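Local coordinates for spore germination protein B3 (Bacillus subtilis subsp. subtilis, PDB 3N54) that forms part of a membrane-bound germinant receptor of spores, involved in the response to L-asparagine, glucose, fructose and potassium ions, at residues A[243-248]-A[315-320]; A[294-299]-A[332-337]; A[305-310]-A[323-328]. All blocks are in the same frame, centred on the assembly; numbering follows the deposited sequence.

Contact 1 of 3, residues A[243-248]-A[315-320]; sequences GKPVFH and PDYWNK. With SO4 (sulfate ion), chain J.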
loop_
_atom_site.group_PDB
_atom_site.type_symbol
_atom_site.label_atom_id
_atom_site.label_comp_id
_atom_site.label_asym_id
_atom_site.label_seq_id
_atom_site.Cartn_x
_atom_site.Cartn_y
_atom_site.Cartn_z
ATOM N N GLY A 243 15.482 -23.281 15.891
ATOM C CA GLY A 243 16.000 -21.923 16.008
ATOM C C GLY A 243 15.400 -21.018 14.944
ATOM O O GLY A 243 15.281 -19.812 15.154
ATOM N N LYS A 244 15.032 -21.605 13.804
ATOM C CA LYS A 244 14.413 -20.885 12.698
ATOM C C LYS A 244 12.992 -21.422 12.517
ATOM O O LYS A 244 12.738 -22.594 12.800
ATOM C CB LYS A 244 15.202 -21.085 11.397
ATOM C CG LYS A 244 16.716 -21.275 11.562
ATOM C CD LYS A 244 17.417 -20.054 12.148
ATOM C CE LYS A 244 18.790 -20.426 12.721
ATOM N NZ LYS A 244 19.649 -21.191 11.763
ATOM N N PRO A 245 12.058 -20.577 12.047
ATOM C CA PRO A 245 10.699 -21.065 11.818
ATOM C C PRO A 245 10.505 -21.693 10.438
ATOM O O PRO A 245 11.209 -21.342 9.492
ATOM C CB PRO A 245 9.836 -19.798 11.938
ATOM C CG PRO A 245 10.790 -18.634 12.061
ATOM C CD PRO A 245 12.166 -19.136 11.779
ATOM N N VAL A 246 9.559 -22.624 10.343
ATOM C CA VAL A 246 9.170 -23.228 9.075
ATOM C C VAL A 246 7.653 -23.111 8.946
ATOM O O VAL A 246 6.913 -23.742 9.701
ATOM C CB VAL A 246 9.583 -24.708 8.978
ATOM C CG1 VAL A 246 9.056 -25.324 7.687
ATOM C CG2 VAL A 246 11.098 -24.850 9.058
ATOM N N PHE A 247 7.200 -22.295 7.998
ATOM C CA PHE A 247 5.772 -22.080 7.780
ATOM C C PHE A 247 5.176 -23.130 6.857
ATOM O O PHE A 247 5.561 -23.224 5.697
ATOM C CB PHE A 247 5.512 -20.693 7.178
ATOM C CG PHE A 247 5.532 -19.573 8.181
ATOM C CD1 PHE A 247 4.390 -19.244 8.892
ATOM C CD2 PHE A 247 6.684 -18.838 8.400
ATOM C CE1 PHE A 247 4.399 -18.208 9.817
ATOM C CE2 PHE A 247 6.702 -17.799 9.323
ATOM C CZ PHE A 247 5.559 -17.485 10.032
ATOM N N HIS A 248 4.244 -23.920 7.381
ATOM C CA HIS A 248 3.481 -24.859 6.568
ATOM C C HIS A 248 2.200 -24.153 6.160
ATOM O O HIS A 248 1.315 -23.928 6.989
ATOM C CB HIS A 248 3.152 -26.142 7.331
ATOM C CG HIS A 248 4.315 -27.068 7.488
ATOM N ND1 HIS A 248 5.295 -26.880 8.439
ATOM C CD2 HIS A 248 4.644 -28.201 6.826
ATOM C CE1 HIS A 248 6.181 -27.855 8.350
ATOM N NE2 HIS A 248 5.810 -28.670 7.379
ATOM N N PRO A 315 4.168 -18.334 21.450
ATOM C CA PRO A 315 4.427 -17.128 22.253
ATOM C C PRO A 315 5.845 -17.015 22.836
ATOM O O PRO A 315 6.420 -15.926 22.823
ATOM C CB PRO A 315 3.411 -17.245 23.394
ATOM C CG PRO A 315 2.320 -18.065 22.853
ATOM C CD PRO A 315 2.948 -19.031 21.902
ATOM N N ASP A 316 6.387 -18.114 23.355
ATOM C CA ASP A 316 7.727 -18.095 23.957
ATOM C C ASP A 316 8.789 -17.749 22.923
ATOM O O ASP A 316 9.585 -16.832 23.128
ATOM C CB ASP A 316 8.060 -19.436 24.626
ATOM C CG ASP A 316 7.236 -19.695 25.882
ATOM O OD1 ASP A 316 6.646 -18.742 26.439
ATOM O OD2 ASP A 316 7.188 -20.862 26.322
ATOM N N TYR A 317 8.795 -18.485 21.816
ATOM C CA TYR A 317 9.711 -18.214 20.711
ATOM C C TYR A 317 9.526 -16.780 20.215
ATOM O O TYR A 317 10.498 -16.053 20.006
ATOM C CB TYR A 317 9.480 -19.209 19.569
ATOM C CG TYR A 317 10.409 -19.036 18.389
ATOM C CD1 TYR A 317 11.676 -19.610 18.385
ATOM C CD2 TYR A 317 10.016 -18.305 17.271
ATOM C CE1 TYR A 317 12.532 -19.457 17.301
ATOM C CE2 TYR A 317 10.862 -18.145 16.183
ATOM C CZ TYR A 317 12.117 -18.723 16.203
ATOM O OH TYR A 317 12.955 -18.564 15.124
ATOM N N TRP A 318 8.268 -16.380 20.044
ATOM C CA TRP A 318 7.935 -15.026 19.601
ATOM C C TRP A 318 8.573 -13.973 20.505
ATOM O O TRP A 318 9.146 -13.001 20.018
ATOM C CB TRP A 318 6.413 -14.842 19.539
ATOM C CG TRP A 318 5.969 -13.449 19.211
ATOM C CD1 TRP A 318 5.184 -12.638 19.981
ATOM C CD2 TRP A 318 6.295 -12.694 18.039
ATOM N NE1 TRP A 318 4.992 -11.432 19.356
ATOM C CE2 TRP A 318 5.663 -11.438 18.162
ATOM C CE3 TRP A 318 7.056 -12.958 16.895
ATOM C CZ2 TRP A 318 5.773 -10.446 17.186
ATOM C CZ3 TRP A 318 7.163 -11.971 15.923
ATOM C CH2 TRP A 318 6.524 -10.731 16.076
ATOM N N ASN A 319 8.498 -14.195 21.816
ATOM C CA ASN A 319 9.058 -13.267 22.802
ATOM C C ASN A 319 10.557 -13.008 22.611
ATOM O O ASN A 319 11.035 -11.901 22.856
ATOM C CB ASN A 319 8.790 -13.780 24.223
ATOM C CG ASN A 319 9.121 -12.754 25.293
ATOM O OD1 ASN A 319 9.643 -13.098 26.353
ATOM N ND2 ASN A 319 8.822 -11.488 25.020
ATOM N N LYS A 320 11.287 -14.029 22.168
ATOM C CA LYS A 320 12.733 -13.919 21.935
ATOM C C LYS A 320 13.084 -13.228 20.612
ATOM O O LYS A 320 14.087 -12.512 20.534
ATOM C CB LYS A 320 13.378 -15.315 21.960
ATOM C CG LYS A 320 14.907 -15.311 21.825
ATOM C CD LYS A 320 15.475 -16.727 21.732
ATOM C CE LYS A 320 16.952 -16.701 21.333
ATOM N NZ LYS A 320 17.522 -18.075 21.164
HETATM S S SO4 J . 6.285 -21.927 22.337
HETATM O O1 SO4 J . 7.112 -22.709 23.249
HETATM O O2 SO4 J . 7.165 -21.029 21.597
HETATM O O3 SO4 J . 5.560 -22.813 21.433
HETATM O O4 SO4 J . 5.315 -21.149 23.100
#
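Tyr317 reaches Gly243 because its CG lies anti to the backbone N (chi1 -178°), which carries the ring toward the loop before strand 245-258. The phenol end meets the loop there. Tyr317 OH donates a hydrogen bond to Gly243 O, with 2.6 Å between the two oxygens. Gly243 O lies at the ring edge, in the ring plane. The C=O...O angle is 123°. The hydroxyl stands above the carbonyl plane, 46° out of it, and so not on a lone pair. Pro245 packs beside this bond. Its CD is 3.5 Å from Tyr317 OH, and its CG is 4.2 Å from Tyr317 CE2. The proline and tyrosine side chains cross at about a right angle.

The contact belongs to the C-terminal domain of a protein with a novel fold. It joins helix 315-321 to the start of an inner strand of a four-stranded mixed sheet. Ile328 of helix 325-331 touches both Pro245 and Tyr317.

At the first turn of helix 315-321 a sulfate, probably from the crystallisation liquor, is hydrogen-bonded by two backbone N-H groups and by His314 ND1. Tyr317 N gives a nearly straight hydrogen bond to sulfate O2 (3.0 Å), and Asp316 N gives one to sulfate O4 (3.2 Å). The positive end of the helix dipole would be expected to stabilise the anion here.

Contact 2 of 3, residues A[294-299]-A[332-337]; sequences KLQHEY and TDFKYD. With SO4 (sulfate ion), chain B.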
loop_
_atom_site.group_PDB
_atom_site.type_symbol
_atom_site.label_atom_id
_atom_site.label_comp_id
_atom_site.label_asym_id
_atom_site.label_seq_id
_atom_site.Cartn_x
_atom_site.Cartn_y
_atom_site.Cartn_z
ATOM N N LYS A 294 11.740 -12.212 -3.031
ATOM C CA LYS A 294 11.874 -10.755 -3.039
ATOM C C LYS A 294 11.623 -10.169 -1.641
ATOM O O LYS A 294 12.344 -9.282 -1.203
ATOM C CB LYS A 294 10.914 -10.117 -4.047
ATOM C CG LYS A 294 11.233 -10.440 -5.499
ATOM C CD LYS A 294 10.088 -10.075 -6.438
ATOM C CE LYS A 294 9.911 -8.573 -6.615
ATOM N NZ LYS A 294 11.032 -7.948 -7.364
ATOM N N LEU A 295 10.612 -10.674 -0.943
ATOM C CA LEU A 295 10.304 -10.179 0.402
ATOM C C LEU A 295 11.433 -10.507 1.373
ATOM O O LEU A 295 11.843 -9.665 2.174
ATOM C CB LEU A 295 8.981 -10.756 0.918
ATOM C CG LEU A 295 7.702 -10.293 0.210
ATOM C CD1 LEU A 295 6.487 -10.966 0.825
ATOM C CD2 LEU A 295 7.555 -8.776 0.264
ATOM N N GLN A 296 11.958 -11.724 1.278
ATOM C CA GLN A 296 13.018 -12.159 2.185
ATOM C C GLN A 296 14.395 -11.563 1.892
ATOM O O GLN A 296 15.095 -11.166 2.818
ATOM C CB GLN A 296 13.121 -13.683 2.183
ATOM C CG GLN A 296 12.010 -14.368 2.945
ATOM C CD GLN A 296 12.113 -15.874 2.845
ATOM O OE1 GLN A 296 11.982 -16.435 1.763
ATOM N NE2 GLN A 296 12.350 -16.535 3.972
ATOM N N HIS A 297 14.777 -11.483 0.621
ATOM C CA HIS A 297 16.162 -11.129 0.276
ATOM C C HIS A 297 16.353 -9.843 -0.530
ATOM O O HIS A 297 17.479 -9.353 -0.622
ATOM C CB HIS A 297 16.820 -12.313 -0.442
ATOM C CG HIS A 297 16.635 -13.616 0.275
ATOM N ND1 HIS A 297 17.189 -13.870 1.513
ATOM C CD2 HIS A 297 15.942 -14.729 -0.061
ATOM C CE1 HIS A 297 16.849 -15.085 1.904
ATOM N NE2 HIS A 297 16.094 -15.628 0.966
ATOM N N GLU A 298 15.290 -9.300 -1.118
ATOM C CA GLU A 298 15.394 -8.011 -1.801
ATOM C C GLU A 298 14.938 -6.909 -0.841
ATOM O O GLU A 298 15.706 -6.009 -0.526
ATOM C CB GLU A 298 14.570 -7.981 -3.092
ATOM C CG GLU A 298 14.832 -6.746 -3.962
ATOM C CD GLU A 298 13.936 -6.663 -5.192
ATOM O OE1 GLU A 298 14.077 -5.687 -5.943
ATOM O OE2 GLU A 298 13.092 -7.555 -5.418
ATOM N N TYR A 299 13.697 -7.000 -0.369
ATOM C CA TYR A 299 13.124 -5.977 0.520
ATOM C C TYR A 299 13.393 -6.256 2.003
ATOM O O TYR A 299 13.421 -5.327 2.807
ATOM C CB TYR A 299 11.623 -5.804 0.242
ATOM C CG TYR A 299 11.372 -5.508 -1.213
ATOM C CD1 TYR A 299 10.644 -6.385 -2.014
ATOM C CD2 TYR A 299 11.938 -4.389 -1.813
ATOM C CE1 TYR A 299 10.452 -6.124 -3.368
ATOM C CE2 TYR A 299 11.757 -4.125 -3.161
ATOM C CZ TYR A 299 11.010 -4.993 -3.929
ATOM O OH TYR A 299 10.830 -4.719 -5.262
ATOM N N THR A 332 13.585 -17.797 7.206
ATOM C CA THR A 332 12.479 -18.737 7.339
ATOM C C THR A 332 12.263 -19.560 6.068
ATOM O O THR A 332 12.478 -19.073 4.961
ATOM C CB THR A 332 11.178 -17.987 7.711
ATOM O OG1 THR A 332 11.380 -17.266 8.935
ATOM C CG2 THR A 332 10.019 -18.947 7.881
ATOM N N ASP A 333 11.844 -20.811 6.247
ATOM C CA ASP A 333 11.538 -21.709 5.137
ATOM C C ASP A 333 10.032 -21.875 5.017
ATOM O O ASP A 333 9.312 -21.801 6.012
ATOM C CB ASP A 333 12.191 -23.080 5.345
ATOM C CG ASP A 333 13.709 -23.015 5.355
ATOM O OD1 ASP A 333 14.343 -23.997 4.919
ATOM O OD2 ASP A 333 14.273 -21.987 5.792
ATOM N N PHE A 334 9.566 -22.113 3.798
ATOM C CA PHE A 334 8.146 -22.276 3.533
ATOM C C PHE A 334 7.883 -23.585 2.809
ATOM O O PHE A 334 8.624 -23.961 1.899
ATOM C CB PHE A 334 7.623 -21.100 2.699
ATOM C CG PHE A 334 7.717 -19.775 3.400
ATOM C CD1 PHE A 334 8.897 -19.051 3.383
ATOM C CD2 PHE A 334 6.628 -19.261 4.092
ATOM C CE1 PHE A 334 8.993 -17.831 4.043
ATOM C CE2 PHE A 334 6.712 -18.043 4.755
ATOM C CZ PHE A 334 7.898 -17.327 4.732
ATOM N N LYS A 335 6.830 -24.274 3.235
ATOM C CA LYS A 335 6.395 -25.514 2.624
ATOM C C LYS A 335 4.931 -25.326 2.273
ATOM O O LYS A 335 4.109 -25.063 3.150
ATOM C CB LYS A 335 6.564 -26.686 3.590
ATOM C CG LYS A 335 8.000 -26.928 4.057
ATOM C CD LYS A 335 8.888 -27.439 2.928
ATOM C CE LYS A 335 10.279 -27.806 3.433
ATOM N NZ LYS A 335 11.010 -26.622 3.976
ATOM N N TYR A 336 4.606 -25.455 0.994
ATOM C CA TYR A 336 3.260 -25.185 0.519
ATOM C C TYR A 336 2.509 -26.464 0.189
ATOM O O TYR A 336 3.095 -27.433 -0.279
ATOM C CB TYR A 336 3.314 -24.283 -0.719
ATOM C CG TYR A 336 4.109 -23.016 -0.503
ATOM C CD1 TYR A 336 3.492 -21.848 -0.065
ATOM C CD2 TYR A 336 5.481 -22.988 -0.719
ATOM C CE1 TYR A 336 4.221 -20.683 0.146
ATOM C CE2 TYR A 336 6.215 -21.828 -0.513
ATOM C CZ TYR A 336 5.580 -20.679 -0.081
ATOM O OH TYR A 336 6.310 -19.531 0.123
ATOM N N ASP A 337 1.208 -26.456 0.456
ATOM C CA ASP A 337 0.327 -27.544 0.082
ATOM C C ASP A 337 -0.866 -26.891 -0.596
ATOM O O ASP A 337 -1.790 -26.415 0.063
ATOM C CB ASP A 337 -0.085 -28.366 1.306
ATOM C CG ASP A 337 -0.932 -29.583 0.946
ATOM O OD1 ASP A 337 -0.876 -30.578 1.698
ATOM O OD2 ASP A 337 -1.648 -29.557 -0.080
HETATM S S SO4 B . 12.633 -8.306 -10.507
HETATM O O1 SO4 B . 13.578 -7.562 -9.685
HETATM O O2 SO4 B . 11.915 -7.371 -11.366
HETATM O O3 SO4 B . 11.675 -9.019 -9.667
HETATM O O4 SO4 B . 13.355 -9.281 -11.314
#
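The amide of Gln296 meets the ring of Phe334 at its edge, with the two planes 83° apart. Gln296 NE2 lies near the ring plane, 3.6 Å from Phe334 CE1. The two side chains run past each other in opposite directions. The Phe334 ring also meets Phe247 of the neighbouring strand, nearly parallel to it. Within the helix segment, the His297 ring carries Gln296 CB over the centre of one face.

Gln296 NE2 donates to Thr332 O at 2.7 Å. The N-H...O angle is 146°, a bent bond. The acceptor lies almost in the amide plane, and the amide nitrogen is tilted 21° from the carbonyl plane of Thr332. The glutamine has CG beside its own backbone N, and its chain is extended beyond CG, which carries the amide across to Thr332. Gln296 NE2 also binds Phe329 O, so two carbonyls grip this buried nitrogen and hold the amide in place. Thr332 OG1 is hydrogen-bonded to Ile328 O.

The contact joins the C-terminal part of the long helix 271-299 to the start of strand 333-342, an outer strand of the mixed sheet in the C-terminal domain. The helix has a wider pi-type turn here. Lys294 O accepts from Tyr299 N at 2.8 Å and from Glu298 N at 2.9 Å.

Away from the strand, Lys294 NZ forms a salt bridge with Glu298, its hydrogen bond meeting OE2 on the syn lone pair (2.9 Å). The same ammonium group donates a hydrogen bond to O3 of a sulfate, probably from the crystallisation liquor, at 2.6 Å.

Contact 3 of 3, residues A[305-310]-A[323-328]; sequences FLSDHI and GHWDEI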
loop_
_atom_site.group_PDB
_atom_site.type_symbol
_atom_site.label_atom_id
_atom_site.label_comp_id
_atom_site.label_asym_id
_atom_site.label_seq_id
_atom_site.Cartn_x
_atom_site.Cartn_y
_atom_site.Cartn_z
ATOM N N PHE A 305 1.943 -9.765 7.745
ATOM C CA PHE A 305 1.611 -10.185 9.105
ATOM C C PHE A 305 1.838 -11.681 9.385
ATOM O O PHE A 305 1.115 -12.282 10.188
ATOM C CB PHE A 305 0.167 -9.763 9.412
ATOM C CG PHE A 305 -0.101 -8.309 9.119
ATOM C CD1 PHE A 305 -0.586 -7.910 7.882
ATOM C CD2 PHE A 305 0.175 -7.336 10.067
ATOM C CE1 PHE A 305 -0.805 -6.574 7.602
ATOM C CE2 PHE A 305 -0.044 -5.999 9.796
ATOM C CZ PHE A 305 -0.533 -5.617 8.563
ATOM N N LEU A 306 2.841 -12.277 8.739
ATOM C CA LEU A 306 3.219 -13.665 9.040
ATOM C C LEU A 306 3.633 -13.769 10.505
ATOM O O LEU A 306 3.412 -14.793 11.146
ATOM C CB LEU A 306 4.358 -14.180 8.146
ATOM C CG LEU A 306 4.069 -14.821 6.781
ATOM C CD1 LEU A 306 3.009 -15.920 6.877
ATOM C CD2 LEU A 306 3.648 -13.794 5.779
ATOM N N SER A 307 4.246 -12.702 11.017
ATOM C CA SER A 307 4.634 -12.605 12.424
ATOM C C SER A 307 3.508 -12.980 13.386
ATOM O O SER A 307 3.743 -13.624 14.406
ATOM C CB SER A 307 5.085 -11.180 12.740
ATOM O OG SER A 307 4.087 -10.249 12.368
ATOM N N ASP A 308 2.287 -12.566 13.063
ATOM C CA ASP A 308 1.137 -12.822 13.933
ATOM C C ASP A 308 0.852 -14.309 14.138
ATOM O O ASP A 308 0.371 -14.705 15.198
ATOM C CB ASP A 308 -0.115 -12.121 13.393
ATOM C CG ASP A 308 -0.057 -10.613 13.562
ATOM O OD1 ASP A 308 0.717 -10.129 14.419
ATOM O OD2 ASP A 308 -0.802 -9.908 12.845
ATOM N N HIS A 309 1.155 -15.127 13.138
ATOM C CA HIS A 309 0.900 -16.564 13.236
ATOM C C HIS A 309 1.844 -17.261 14.216
ATOM O O HIS A 309 1.430 -18.198 14.899
ATOM C CB HIS A 309 0.946 -17.214 11.853
ATOM C CG HIS A 309 -0.169 -16.771 10.962
ATOM N ND1 HIS A 309 -1.413 -17.366 10.974
ATOM C CD2 HIS A 309 -0.244 -15.764 10.060
ATOM C CE1 HIS A 309 -2.199 -16.758 10.104
ATOM N NE2 HIS A 309 -1.513 -15.783 9.535
ATOM N N ILE A 310 3.094 -16.808 14.300
ATOM C CA ILE A 310 4.020 -17.380 15.281
ATOM C C ILE A 310 3.749 -16.815 16.681
ATOM O O ILE A 310 4.079 -17.452 17.677
ATOM C CB ILE A 310 5.513 -17.204 14.892
ATOM C CG1 ILE A 310 5.952 -15.743 14.943
ATOM C CG2 ILE A 310 5.777 -17.783 13.499
ATOM C CD1 ILE A 310 7.431 -15.579 14.706
ATOM N N GLY A 323 12.050 -8.543 18.558
ATOM C CA GLY A 323 12.896 -7.396 18.234
ATOM C C GLY A 323 13.662 -7.458 16.925
ATOM O O GLY A 323 14.221 -6.450 16.490
ATOM N N HIS A 324 13.704 -8.632 16.302
ATOM C CA HIS A 324 14.416 -8.816 15.032
ATOM C C HIS A 324 13.690 -9.842 14.158
ATOM O O HIS A 324 14.290 -10.795 13.649
ATOM C CB HIS A 324 15.870 -9.234 15.298
ATOM C CG HIS A 324 16.003 -10.383 16.253
ATOM N ND1 HIS A 324 16.005 -10.214 17.622
ATOM C CD2 HIS A 324 16.134 -11.714 16.038
ATOM C CE1 HIS A 324 16.130 -11.392 18.209
ATOM N NE2 HIS A 324 16.209 -12.319 17.271
ATOM N N TRP A 325 12.389 -9.633 13.985
ATOM C CA TRP A 325 11.554 -10.561 13.225
ATOM C C TRP A 325 11.891 -10.614 11.738
ATOM O O TRP A 325 11.813 -11.679 11.132
ATOM C CB TRP A 325 10.075 -10.218 13.396
ATOM C CG TRP A 325 9.219 -10.901 12.397
ATOM C CD1 TRP A 325 8.456 -10.315 11.438
ATOM C CD2 TRP A 325 9.080 -12.313 12.217
ATOM N NE1 TRP A 325 7.825 -11.271 10.686
ATOM C CE2 TRP A 325 8.192 -12.509 11.143
ATOM C CE3 TRP A 325 9.617 -13.431 12.863
ATOM C CZ2 TRP A 325 7.821 -13.780 10.700
ATOM C CZ3 TRP A 325 9.248 -14.695 12.425
ATOM C CH2 TRP A 325 8.358 -14.860 11.353
ATOM N N ASP A 326 12.252 -9.478 11.147
ATOM C CA ASP A 326 12.610 -9.453 9.727
ATOM C C ASP A 326 13.844 -10.323 9.452
ATOM O O ASP A 326 13.882 -11.039 8.449
ATOM C CB ASP A 326 12.811 -8.015 9.224
ATOM C CG ASP A 326 11.487 -7.290 8.961
ATOM O OD1 ASP A 326 10.431 -7.959 8.868
ATOM O OD2 ASP A 326 11.509 -6.048 8.829
ATOM N N GLU A 327 14.828 -10.274 10.350
ATOM C CA GLU A 327 16.021 -11.121 10.245
ATOM C C GLU A 327 15.612 -12.588 10.214
ATOM O O GLU A 327 16.069 -13.349 9.366
ATOM C CB GLU A 327 16.972 -10.863 11.419
ATOM C CG GLU A 327 18.284 -11.666 11.370
ATOM C CD GLU A 327 19.131 -11.538 12.641
ATOM O OE1 GLU A 327 20.156 -12.250 12.735
ATOM O OE2 GLU A 327 18.778 -10.737 13.543
ATOM N N ILE A 328 14.739 -12.974 11.137
ATOM C CA ILE A 328 14.235 -14.345 11.215
ATOM C C ILE A 328 13.390 -14.688 9.992
ATOM O O ILE A 328 13.469 -15.801 9.463
ATOM C CB ILE A 328 13.395 -14.563 12.497
ATOM C CG1 ILE A 328 14.280 -14.476 13.746
ATOM C CG2 ILE A 328 12.680 -15.906 12.461
ATOM C CD1 ILE A 328 15.321 -15.583 13.856
#
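Across segments 305-310 and 323-328 the closest CA atoms are those of Ser307 and Trp325, 7.3 Å apart. Trp325 carries most of the contact. Its CG is anti to the backbone N (chi1 166°), and the indole extends to segment 305-310. Ser307 CB sits over one face of the indole, 3.7 Å from the centroid of the five-membered ring and 21° off its normal. This is a CH-pi contact. The nearest ring atom is Trp325 NE1, 3.4 Å from Ser307 CB. Leu306 CB adds a looser apolar touch on Trp325 CZ2 at 4.3 Å. Ile310 CD1 reaches the six-membered ring, but its modelled distance is too short to be reliable.

Phe247 of the sheet touches Leu306, Ile310 and Trp325, so the two helices pack on the sheet as well as on each other in the C-terminal domain.

No hydrogen bond joins the two segments directly. Asp302 OD2 accepts from both Trp325 NE1 and Ser307 N. The buried indole N-H is therefore satisfied by a carboxylate that also accepts from the backbone of Ser307, which probably limits the rotation of the ring.

In the fold
From the N terminus, the first segment met is 243-248, at the start of strand 245-258. The long helix 271-299 follows, with 294-299 near its C-terminal end. Three short helices carry 305-310, 315-320 and 323-328, and the chain then enters strand 333-342 with 332-337. Contact 1 closes a loop of 66 residues that takes in the long helix. Contact 2 closes one of 32 residues holding the three short helices. Contact 3 closes the shortest, around helix 315-321, nested inside that of contact 2. Contact 1 crosses both. Contacts 1 and 2 share the sheet, where the backbone of Phe247 pairs with Asp333 and Lys335. Contacts 1 and 3 also meet through Trp318 on Ser307. Together they tie the helices to one end of the C-terminal sheet.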